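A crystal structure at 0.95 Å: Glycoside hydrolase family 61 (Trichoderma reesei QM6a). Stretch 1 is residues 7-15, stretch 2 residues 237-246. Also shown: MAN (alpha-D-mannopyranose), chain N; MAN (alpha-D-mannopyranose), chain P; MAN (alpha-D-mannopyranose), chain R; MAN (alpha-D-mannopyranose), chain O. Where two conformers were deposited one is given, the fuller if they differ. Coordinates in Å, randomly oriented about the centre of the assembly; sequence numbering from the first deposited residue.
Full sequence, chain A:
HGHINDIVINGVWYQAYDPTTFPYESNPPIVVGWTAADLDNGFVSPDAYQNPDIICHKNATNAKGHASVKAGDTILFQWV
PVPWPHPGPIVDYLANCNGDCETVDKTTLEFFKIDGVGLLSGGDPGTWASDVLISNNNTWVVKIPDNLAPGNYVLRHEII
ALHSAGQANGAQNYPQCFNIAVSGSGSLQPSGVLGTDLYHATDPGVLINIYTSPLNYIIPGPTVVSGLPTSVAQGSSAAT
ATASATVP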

ATOM      1  N   ILE A   7      -6.660   9.153  -2.894  1.00  4.44           N
ATOM      2  CA  ILE A   7      -6.917   8.668  -1.519  1.00  4.52           C
ATOM      3  C   ILE A   7      -7.875   9.647  -0.861  1.00  4.59           C
ATOM      4  O   ILE A   7      -7.889  10.832  -1.214  1.00  5.59           O
ATOM      5  N   VAL A   8      -8.689   9.139   0.057  1.00  4.78           N
ATOM      6  CA  VAL A   8      -9.709   9.974   0.719  1.00  4.73           C
ATOM      7  C   VAL A   8      -9.532   9.793   2.212  1.00  5.04           C
ATOM      8  O   VAL A   8      -9.694   8.678   2.731  1.00  5.06           O
ATOM      9  N   ILE A   9      -9.168  10.875   2.892  1.00  5.55           N
ATOM     10  CA  ILE A   9      -8.755  10.814   4.312  1.00  6.11           C
ATOM     11  C   ILE A   9      -9.843  11.505   5.117  1.00  6.78           C
ATOM     12  O   ILE A   9     -10.015  12.740   5.001  1.00  6.61           O
ATOM     13  N   ASN A  10     -10.637  10.738   5.846  1.00  7.59           N
ATOM     14  CA  ASN A  10     -11.806  11.358   6.527  0.67  8.89           C
ATOM     15  C   ASN A  10     -12.587  12.261   5.663  1.00  8.81           C
ATOM     16  O   ASN A  10     -12.959  13.366   6.058  1.00 10.70           O
ATOM     17  N   GLY A  11     -12.858  11.791   4.449  1.00  7.87           N
ATOM     18  CA  GLY A  11     -13.667  12.559   3.550  1.00  7.78           C
ATOM     19  C   GLY A  11     -12.982  13.581   2.651  1.00  6.84           C
ATOM     20  O   GLY A  11     -13.626  14.223   1.812  1.00  8.24           O
ATOM     21  N   VAL A  12     -11.665  13.752   2.835  1.00  6.30           N
ATOM     22  CA  VAL A  12     -10.892  14.740   2.089  1.00  6.09           C
ATOM     23  C   VAL A  12     -10.116  14.014   0.987  1.00  5.28           C
ATOM     24  O   VAL A  12      -9.262  13.172   1.270  1.00  5.25           O
ATOM     25  N   TRP A  13     -10.445  14.338  -0.246  1.00  5.43           N
ATOM     26  CA  TRP A  13      -9.886  13.706  -1.423  1.00  5.23           C
ATOM     27  C   TRP A  13      -8.536  14.368  -1.796  1.00  5.13           C
ATOM     28  O   TRP A  13      -8.463  15.595  -1.895  1.00  6.13           O
ATOM     29  N   TYR A  14      -7.558  13.518  -2.062  1.00  4.78           N
ATOM     30  CA  TYR A  14      -6.254  13.917  -2.605  1.00  4.96           C
ATOM     31  C   TYR A  14      -6.003  13.191  -3.905  1.00  5.22           C
ATOM     32  O   TYR A  14      -6.134  11.963  -3.977  1.00  5.24           O
ATOM     33  N   GLN A  15      -5.538  13.935  -4.903  1.00  5.35           N
ATOM     34  CA  GLN A  15      -5.097  13.339  -6.147  0.73  5.44           C
ATOM     35  C   GLN A  15      -3.871  12.471  -5.879  1.00  5.05           C
ATOM     36  O   GLN A  15      -2.902  12.923  -5.277  1.00  6.04           O
ATOM     37  N   SER A 237     -16.640   5.110   0.905  1.00  6.70           N
ATOM     38  CA  SER A 237     -17.392   6.328   1.186  1.00  6.88           C
ATOM     39  C   SER A 237     -16.895   7.407   0.249  1.00  6.07           C
ATOM     40  O   SER A 237     -15.769   7.366  -0.251  1.00  6.83           O
ATOM     41  N   ALA A 238     -17.786   8.360  -0.002  1.00  7.03           N
ATOM     42  CA  ALA A 238     -17.516   9.450  -0.916  1.00  7.36           C
ATOM     43  C   ALA A 238     -16.702  10.536  -0.231  1.00  7.28           C
ATOM     44  O   ALA A 238     -16.827  10.753   0.976  1.00  9.91           O
ATOM     45  N   ALA A 239     -15.906  11.261  -0.992  1.00  7.49           N
ATOM     46  CA  ALA A 239     -15.308  12.466  -0.492  1.00  7.52           C
ATOM     47  C   ALA A 239     -16.333  13.562  -0.388  1.00  7.66           C
ATOM     48  O   ALA A 239     -17.318  13.606  -1.151  1.00  8.74           O
ATOM     49  N   THR A 240     -16.103  14.464   0.544  0.63  7.78           N
ATOM     50  CA  THR A 240     -16.933  15.639   0.694  0.63  8.74           C
ATOM     51  C   THR A 240     -16.145  16.946   0.512  0.63  8.30           C
ATOM     52  O   THR A 240     -16.755  18.019   0.598  0.63  8.77           O
ATOM     53  N   ALA A 241     -14.828  16.852   0.259  1.00  7.58           N
ATOM     54  CA  ALA A 241     -13.998  18.018   0.004  1.00  8.12           C
ATOM     55  C   ALA A 241     -12.724  17.499  -0.636  1.00  7.27           C
ATOM     56  O   ALA A 241     -12.471  16.312  -0.620  1.00  7.33           O
ATOM     57  N   THR A 242     -11.944  18.439  -1.151  1.00  8.08           N
ATOM     58  CA  THR A 242     -10.687  18.140  -1.820  1.00  8.10           C
ATOM     59  C   THR A 242      -9.581  18.997  -1.228  1.00  7.62           C
ATOM     60  O   THR A 242      -9.832  20.123  -0.783  1.00  9.18           O
ATOM     61  N   ALA A 243      -8.398  18.421  -1.180  1.00  7.22           N
ATOM     62  CA  ALA A 243      -7.211  19.127  -0.745  1.00  7.04           C
ATOM     63  C   ALA A 243      -6.077  18.817  -1.680  1.00  6.92           C
ATOM     64  O   ALA A 243      -6.117  17.886  -2.468  1.00  8.75           O
ATOM     65  N   SER A 244      -4.995  19.580  -1.559  1.00  8.26           N
ATOM     66  CA  SER A 244      -3.796  19.383  -2.308  1.00  7.67           C
ATOM     67  C   SER A 244      -2.673  18.976  -1.397  1.00  5.96           C
ATOM     68  O   SER A 244      -2.651  19.295  -0.205  1.00  6.54           O
ATOM     69  N   ALA A 245      -1.708  18.276  -1.969  1.00  5.80           N
ATOM     70  CA  ALA A 245      -0.507  17.903  -1.242  1.00  5.68           C
ATOM     71  C   ALA A 245       0.200  19.175  -0.730  1.00  5.56           C
ATOM     72  O   ALA A 245       0.449  20.099  -1.510  1.00  6.68           O
ATOM     73  N   THR A 246       0.520  19.189   0.560  1.00  5.10           N
ATOM     74  CA  THR A 246       1.138  20.336   1.199  1.00  5.52           C
ATOM     75  C   THR A 246       2.649  20.225   1.038  1.00  5.47           C
ATOM     76  O   THR A 246       3.235  19.195   1.356  1.00  5.86           O
TER

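The most unusual feature of this contact is its sugar. Four residues of the second stretch, Ser-237, Thr-240, Thr-242 and Thr-246, each carry an O-linked mannose. Each mannose then reaches back to the first stretch.

The protein framework is a short parallel pairing. Strand 12-15 of the first stretch lies beside a short strand of the second that begins at Ala-241. Trp-13 N donates to Ala-241 O at 2.9 Å, and Ala-243 N donates to Trp-13 O at 2.9 Å. Both bonds are nearly straight. Gly-11 O takes two donors, Thr-240 N at 2.8 Å and Ala-241 N at 3.3 Å. This pairing sends alternate side chains to opposite faces of the sheet.

Val-12, Tyr-14, Ala-241 and Ala-243 share one face. Val-12 is in the t rotamer, and its CG1 lies 3.5 Å from Ala-243 CB. Tyr-14 has chi1 m, with its ring beside the same methyl; Tyr-14 CE2 is 3.6 Å from Ala-243 CB. The small alanine is thus covered by both a valine and a tyrosine. The Tyr-14 ring edge faces Ser-244 O, with CE2 3.7 Å from that oxygen. Tyr-14 OH hydrogen-bonds to O2 of the mannose on Thr-246 at 2.7 Å; either hydroxyl could be the donor.

Trp-13 and Thr-242 lie on the other face. Trp-13 has chi1 t and chi2 of 103°. Its CB is 3.7 Å from Ala-239 CB and 3.9 Å from Thr-242 OG1. Thr-242 is in the m rotamer, and its OG1 is bonded to C1 of its mannose at 1.4 Å. That sugar places its O4 over one face of the indole, 3.3 Å from Trp-13 NE1. The approach is a packing contact.

Ala-239 precedes the strand, and its CA-to-CB bond points toward the first stretch. Besides Trp-13 it meets Val-8, whose t rotamer sets Val-8 CG1 3.9 Å from Ala-239 CB. This makes a small apolar cluster of three residues.

The turn from Ile-9 to Val-12 is type I'. Gly-11 sits in it with phi and psi of 88° and -4°. A CB here would be jammed against the preceding carbonyl oxygen. It would also come within 2.8 Å of C3 of the mannose on Thr-240, so the bare backbone leaves space for the sugar.

Thr-240 is in the p rotamer. Its mannose donates from O3 to Asn-10 O at 2.9 Å and from O4 to the same Asn-10 O at 3.2 Å. Ser-237, also p, holds a mannose whose O3 accepts from Gly-11 N at 2.9 Å. The same O3 makes a weak bond to Val-8 O at 2.9 Å. The sugars therefore satisfy backbone groups at the turn. The CA-to-CB bond of Asn-10 points away, and its side-chain polar atoms have partners elsewhere in the structure.

One water extends the pairing. It accepts from Gln-15 N at 2.9 Å and donates to Ala-243 O at 2.7 Å, bridging the two backbones. The CA-to-CB bond of Gln-15 points sideways, and its side chain, chi1 t, makes no contact across.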

ATOM      1  CB  ILE A   7      -5.625   8.449  -0.708  1.00  4.73           C
ATOM      2  CG1 ILE A   7      -4.888   9.745  -0.399  1.00  5.15           C
ATOM      3  CG2 ILE A   7      -4.725   7.455  -1.431  1.00  5.02           C
ATOM      4  CD1 ILE A   7      -3.672   9.567   0.493  1.00  5.79           C
ATOM      5  CB  VAL A   8     -11.114   9.639   0.265  1.00  5.05           C
ATOM      6  CG1 VAL A   8     -12.119  10.582   0.880  1.00  5.67           C
ATOM      7  CG2 VAL A   8     -11.222   9.638  -1.270  1.00  5.72           C
ATOM      8  CB  ILE A   9      -7.399  11.500   4.521  1.00  5.85           C
ATOM      9  CG1 ILE A   9      -6.345  10.931   3.550  1.00  6.25           C
ATOM     10  CG2 ILE A   9      -6.992  11.386   5.996  1.00  6.66           C
ATOM     11  CD1 ILE A   9      -4.959  11.479   3.725  1.00  6.90           C
ATOM     12  CB  ASN A  10     -11.462  12.157   7.758  0.67  9.64           C
ATOM     13  CG  ASN A  10     -10.897  11.345   8.814  0.67  8.26           C
ATOM     14  OD1 ASN A  10     -10.795  10.117   8.745  0.67  9.20           O
ATOM     15  ND2 ASN A  10     -10.556  12.034   9.877  0.67  9.69           N
ATOM     16  CB  VAL A  12      -9.949  15.513   3.017  1.00  6.09           C
ATOM     17  CG1 VAL A  12      -9.081  16.468   2.226  1.00  6.73           C
ATOM     18  CG2 VAL A  12     -10.693  16.229   4.117  1.00  7.94           C
ATOM     19  CB  TRP A  13     -10.875  13.919  -2.580  1.00  6.01           C
ATOM     20  CG  TRP A  13     -10.641  13.198  -3.881  1.00  7.56           C
ATOM     21  CD1 TRP A  13     -11.303  12.103  -4.307  1.00  8.82           C
ATOM     22  CD2 TRP A  13      -9.809  13.605  -4.974  1.00  8.62           C
ATOM     23  NE1 TRP A  13     -10.923  11.786  -5.584  1.00 10.23           N
ATOM     24  CE2 TRP A  13     -10.047  12.714  -6.048  1.00  9.74           C
ATOM     25  CE3 TRP A  13      -8.949  14.684  -5.191  1.00 10.63           C
ATOM     26  CZ2 TRP A  13      -9.395  12.856  -7.310  1.00 11.20           C
ATOM     27  CZ3 TRP A  13      -8.355  14.823  -6.458  1.00 12.23           C
ATOM     28  CH2 TRP A  13      -8.589  13.934  -7.450  1.00 13.02           C
ATOM     29  CB  TYR A  14      -5.100  13.562  -1.656  1.00  5.19           C
ATOM     30  CG  TYR A  14      -5.099  14.341  -0.367  1.00  5.17           C
ATOM     31  CD1 TYR A  14      -5.903  13.971   0.689  1.00  5.01           C
ATOM     32  CD2 TYR A  14      -4.272  15.451  -0.220  1.00  5.20           C
ATOM     33  CE1 TYR A  14      -5.895  14.700   1.892  1.00  5.18           C
ATOM     34  CE2 TYR A  14      -4.267  16.190   0.942  1.00  5.50           C
ATOM     35  CZ  TYR A  14      -5.082  15.810   2.004  1.00  5.36           C
ATOM     36  OH  TYR A  14      -5.052  16.553   3.158  1.00  6.79           O
ATOM     37  CB  GLN A  15      -4.752  14.447  -7.124  0.73  6.05           C
ATOM     38  CG  GLN A  15      -4.447  13.993  -8.548  0.73  6.49           C
ATOM     39  CD  GLN A  15      -4.177  15.173  -9.482  0.73  7.88           C
ATOM     40  OE1 GLN A  15      -3.759  16.243  -9.065  0.73 10.01           O
ATOM     41  NE2 GLN A  15      -4.383  14.940 -10.762  0.73  9.57           N
ATOM     42  CB  SER A 237     -17.272   6.753   2.635  1.00  7.63           C
ATOM     43  OG  SER A 237     -15.999   7.267   2.857  1.00  7.55           O
ATOM     44  CB  ALA A 238     -18.827  10.041  -1.423  1.00  8.31           C
ATOM     45  CB  ALA A 239     -14.201  12.927  -1.422  1.00  8.66           C
ATOM     46  CB  THR A 240     -17.646  15.618   2.050  0.63  9.56           C
ATOM     47  OG1 THR A 240     -16.643  15.799   3.038  0.63 10.10           O
ATOM     48  CG2 THR A 240     -18.363  14.305   2.305  0.63  9.77           C
ATOM     49  CB  ALA A 241     -13.710  18.736   1.295  1.00  9.53           C
ATOM     50  CB  THR A 242     -10.851  18.396  -3.308  1.00 10.33           C
ATOM     51  OG1 THR A 242     -11.827  17.461  -3.804  1.00 13.72           O
ATOM     52  CG2 THR A 242      -9.589  18.335  -4.072  1.00 12.86           C
ATOM     53  CB  ALA A 243      -6.849  18.717   0.682  1.00  8.39           C
ATOM     54  CB  SER A 244      -3.409  20.668  -3.006  1.00 10.09           C
ATOM     55  OG  SER A 244      -4.400  21.001  -3.937  1.00 15.38           O
ATOM     56  CB  ALA A 245       0.447  17.155  -2.169  1.00  5.99           C
ATOM     57  CB  THR A 246       0.800  20.357   2.688  1.00  5.59           C
ATOM     58  OG1 THR A 246      -0.623  20.301   2.803  1.00  5.42           O
ATOM     59  CG2 THR A 246       1.342  21.614   3.353  1.00  6.72           C
TER
HETATM   60  C1  MAN N 313     -15.795   7.681   4.217  0.58  6.80           C
HETATM   61  C2  MAN N 313     -14.675   8.708   4.248  0.58  6.04           C
HETATM   62  C3  MAN N 313     -13.326   8.025   3.923  0.58  5.92           C
HETATM   63  C4  MAN N 313     -13.108   6.877   4.884  0.58  6.12           C
HETATM   64  C5  MAN N 313     -14.284   5.915   4.757  0.58  7.14           C
HETATM   65  C6  MAN N 313     -14.210   4.769   5.724  0.58  8.58           C
HETATM   66  O2  MAN N 313     -14.588   9.328   5.516  0.58  6.60           O
HETATM   67  O3  MAN N 313     -12.285   8.994   3.992  0.58  5.96           O
HETATM   68  O4  MAN N 313     -11.886   6.231   4.557  0.58  6.78           O
HETATM   69  O5  MAN N 313     -15.508   6.568   5.038  0.58  7.27           O
HETATM   70  O6  MAN N 313     -14.006   5.255   7.077  0.58 10.47           O
HETATM   71  C1  MAN P 315     -12.807  17.925  -4.710  0.76 15.23           C
HETATM   72  C2  MAN P 315     -14.139  17.251  -4.484  0.76 18.85           C
HETATM   73  C3  MAN P 315     -13.890  15.769  -4.795  0.76 19.94           C
HETATM   74  C4  MAN P 315     -13.256  15.546  -6.154  0.76 19.67           C
HETATM   75  C5  MAN P 315     -12.001  16.349  -6.296  0.76 20.00           C
HETATM   76  C6  MAN P 315     -11.396  16.221  -7.685  0.76 23.48           C
HETATM   77  O2  MAN P 315     -15.085  17.892  -5.352  0.76 20.85           O
HETATM   78  O3  MAN P 315     -15.136  15.130  -4.820  0.76 27.00           O
HETATM   79  O4  MAN P 315     -13.046  14.196  -6.493  0.76 21.17           O
HETATM   80  O5  MAN P 315     -12.361  17.691  -6.033  0.76 18.08           O
HETATM   81  O6  MAN P 315     -10.439  17.279  -7.848  0.76 31.52           O
HETATM   82  C1  MAN R 317      -1.149  19.372   3.720  1.00  5.63           C
HETATM   83  C2  MAN R 317      -2.593  19.151   3.360  1.00  5.32           C
HETATM   84  C3  MAN R 317      -3.429  20.376   3.630  1.00  5.37           C
HETATM   85  C4  MAN R 317      -3.179  20.892   5.053  1.00  5.71           C
HETATM   86  C5  MAN R 317      -1.692  21.055   5.344  1.00  5.42           C
HETATM   87  C6  MAN R 317      -1.442  21.394   6.807  1.00  6.66           C
HETATM   88  O2  MAN R 317      -3.048  18.036   4.157  1.00  5.82           O
HETATM   89  O3  MAN R 317      -4.804  20.085   3.433  1.00  5.99           O
HETATM   90  O4  MAN R 317      -3.806  22.158   5.211  1.00  7.40           O
HETATM   91  O5  MAN R 317      -0.985  19.837   5.054  1.00  5.47           O
HETATM   92  O6  MAN R 317      -0.067  21.603   7.051  1.00  7.25           O
HETATM   93  C1  MAN O 314     -16.974  16.810   3.994  0.55  9.63           C
HETATM   94  C2  MAN O 314     -15.697  17.133   4.743  0.55  9.94           C
HETATM   95  C3  MAN O 314     -15.234  15.858   5.461  0.55 10.09           C
HETATM   96  C4  MAN O 314     -16.340  15.297   6.371  0.55 11.46           C
HETATM   97  C5  MAN O 314     -17.652  15.126   5.612  0.55 13.33           C
HETATM   98  C6  MAN O 314     -18.832  14.756   6.495  0.55 16.39           C
HETATM   99  O2  MAN O 314     -15.927  18.205   5.677  0.55 12.65           O
HETATM  100  O3  MAN O 314     -14.040  16.105   6.177  0.55 10.46           O
HETATM  101  O4  MAN O 314     -15.941  14.006   6.868  0.55 13.54           O
HETATM  102  O5  MAN O 314     -17.948  16.352   4.924  0.55 11.23           O
HETATM  103  O6  MAN O 314     -19.211  15.938   7.185  0.55 20.68           O
HETATM  104  O   HOH W   1      -5.570  16.879  -4.897  1.00 12.71           O